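PDB 2DRH: 361aa long hypothetical D-aminopeptidase from Pyrococcus horikoshii, which probably acts as an aminopeptidase of the S58 (DmpA-like) family, although its true substrate and activity remain uncertain. Local coordinates for residues A330-G335 with R341-K346. Sequence-based numbering, arbitrary orientation.
Sequences ARTMDG and RYALPK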
loop_
_atom_site.group_PDB
_atom_site.type_symbol
_atom_site.label_atom_id
_atom_site.label_comp_id
_atom_site.label_asym_id
_atom_site.label_seq_id
_atom_site.Cartn_x
_atom_site.Cartn_y
_atom_site.Cartn_z
ATOM N N ALA A 330 14.863 -31.452 -8.098
ATOM C CA ALA A 330 16.234 -31.102 -7.725
ATOM C C ALA A 330 17.131 -32.320 -7.479
ATOM O O ALA A 330 16.703 -33.328 -6.907
ATOM C CB ALA A 330 16.228 -30.211 -6.490
ATOM N N ARG A 331 18.382 -32.219 -7.917
ATOM C CA ARG A 331 19.350 -33.293 -7.733
ATOM C C ARG A 331 20.360 -32.842 -6.682
ATOM O O ARG A 331 20.701 -31.669 -6.625
ATOM C CB ARG A 331 20.070 -33.580 -9.053
ATOM C CG ARG A 331 20.968 -32.447 -9.520
ATOM C CD ARG A 331 21.572 -32.742 -10.885
ATOM N NE ARG A 331 22.506 -31.703 -11.309
ATOM C CZ ARG A 331 23.678 -31.459 -10.726
ATOM N NH1 ARG A 331 24.074 -32.181 -9.684
ATOM N NH2 ARG A 331 24.459 -30.489 -11.185
ATOM N N THR A 332 20.826 -33.768 -5.850
ATOM C CA THR A 332 21.804 -33.448 -4.804
ATOM C C THR A 332 22.909 -32.558 -5.367
ATOM O O THR A 332 23.229 -32.633 -6.554
ATOM C CB THR A 332 22.442 -34.733 -4.230
ATOM O OG1 THR A 332 21.442 -35.487 -3.535
ATOM C CG2 THR A 332 23.590 -34.397 -3.271
ATOM N N MET A 333 23.495 -31.720 -4.516
ATOM C CA MET A 333 24.553 -30.823 -4.969
ATOM C C MET A 333 25.462 -30.277 -3.876
ATOM O O MET A 333 25.003 -29.874 -2.806
ATOM C CB MET A 333 23.950 -29.644 -5.724
ATOM C CG MET A 333 24.969 -28.592 -6.106
ATOM S SD MET A 333 24.267 -27.351 -7.175
ATOM C CE MET A 333 24.179 -28.296 -8.712
ATOM N N ASP A 334 26.759 -30.254 -4.171
ATOM C CA ASP A 334 27.752 -29.742 -3.241
ATOM C C ASP A 334 28.118 -28.340 -3.703
ATOM O O ASP A 334 27.924 -27.995 -4.869
ATOM C CB ASP A 334 28.999 -30.622 -3.252
ATOM C CG ASP A 334 29.753 -30.538 -4.560
ATOM O OD1 ASP A 334 29.177 -30.899 -5.606
ATOM O OD2 ASP A 334 30.920 -30.103 -4.545
ATOM N N GLY A 335 28.650 -27.534 -2.794
ATOM C CA GLY A 335 29.016 -26.180 -3.161
ATOM C C GLY A 335 30.171 -25.639 -2.348
ATOM O O GLY A 335 30.984 -26.399 -1.827
ATOM N N ARG A 341 23.508 -30.032 -0.146
ATOM C CA ARG A 341 22.060 -30.125 0.005
ATOM C C ARG A 341 21.653 -31.335 -0.820
ATOM O O ARG A 341 21.949 -31.402 -2.016
ATOM C CB ARG A 341 21.348 -28.882 -0.555
ATOM C CG ARG A 341 21.583 -27.584 0.200
ATOM C CD ARG A 341 21.162 -27.667 1.662
ATOM N NE ARG A 341 20.917 -26.336 2.210
ATOM C CZ ARG A 341 20.871 -26.045 3.510
ATOM N NH1 ARG A 341 21.057 -26.993 4.415
ATOM N NH2 ARG A 341 20.634 -24.801 3.901
ATOM N N TYR A 342 20.982 -32.288 -0.180
ATOM C CA TYR A 342 20.553 -33.499 -0.854
ATOM C C TYR A 342 19.137 -33.383 -1.371
ATOM O O TYR A 342 18.290 -32.759 -0.746
ATOM C CB TYR A 342 20.643 -34.700 0.087
ATOM C CG TYR A 342 22.042 -35.006 0.550
ATOM C CD1 TYR A 342 22.614 -34.313 1.618
ATOM C CD2 TYR A 342 22.803 -35.985 -0.087
ATOM C CE1 TYR A 342 23.912 -34.592 2.039
ATOM C CE2 TYR A 342 24.101 -36.271 0.323
ATOM C CZ TYR A 342 24.649 -35.572 1.385
ATOM O OH TYR A 342 25.935 -35.855 1.785
ATOM N N ALA A 343 18.890 -34.001 -2.520
ATOM C CA ALA A 343 17.570 -33.977 -3.123
ATOM C C ALA A 343 16.613 -34.758 -2.246
ATOM O O ALA A 343 16.982 -35.779 -1.665
ATOM C CB ALA A 343 17.619 -34.594 -4.504
ATOM N N LEU A 344 15.382 -34.273 -2.144
ATOM C CA LEU A 344 14.359 -34.942 -1.349
ATOM C C LEU A 344 14.239 -36.400 -1.802
ATOM O O LEU A 344 13.945 -36.669 -2.965
ATOM C CB LEU A 344 13.022 -34.228 -1.549
ATOM C CG LEU A 344 11.806 -34.687 -0.748
ATOM C CD1 LEU A 344 11.989 -34.339 0.727
ATOM C CD2 LEU A 344 10.567 -34.002 -1.311
ATOM N N PRO A 345 14.472 -37.361 -0.892
ATOM C CA PRO A 345 14.380 -38.789 -1.230
ATOM C C PRO A 345 12.962 -39.213 -1.629
ATOM O O PRO A 345 12.098 -39.413 -0.776
ATOM C CB PRO A 345 14.862 -39.472 0.049
ATOM C CG PRO A 345 14.460 -38.502 1.120
ATOM C CD PRO A 345 14.876 -37.186 0.514
ATOM N N LYS A 346 12.746 -39.376 -2.933
ATOM C CA LYS A 346 11.435 -39.732 -3.476
ATOM C C LYS A 346 10.823 -41.066 -3.047
ATOM O O LYS A 346 9.609 -41.152 -2.854
ATOM C CB LYS A 346 11.480 -39.622 -5.005
ATOM C CG LYS A 346 11.660 -38.178 -5.480
ATOM C CD LYS A 346 11.803 -38.054 -6.999
ATOM C CE LYS A 346 13.161 -38.541 -7.483
ATOM N NZ LYS A 346 14.297 -37.776 -6.882
#
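The carbonyl oxygen of Arg341 accepts the backbone N-H of Met333, with N to O at 3.0 Å. The same oxygen meets CA of Thr332 at 3.5 Å, a CA-H...O contact. In return, Arg341 N donates to Met333 O at 3.1 Å. Met333 and Arg341 thus form an antiparallel hydrogen-bonded pair in a small two-stranded hairpin.

Beyond this pair the link passes to a side chain: Thr332 OG1 accepts the N-H of Ala343 at 3.1 Å, and the bond is nearly straight (167° at the hydrogen). With chi1 at -66°, OG1 lies beside the backbone N and CG2 is anti to it. This turns the CG2 methyl to the Tyr342 side chain, where CG2 lies 3.6 Å from CD2 and meets the ring obliquely. Ala343 points its methyl toward 330-335, where CB lies 3.6 Å from Thr332 N.

Arg341 carries its guanidinium away from the hairpin. NH1 bonds Gly231 O, NH2 bonds Gly233 O and NE bonds Ser177 OG, while Tyr140 adds a cation-pi contact. Met333 packs on Ile35 of strand 28-36 and on Lys182 of strand 181-182. The hairpin follows helix 309-328, and Pro345 is the N-cap residue of helix 346-355.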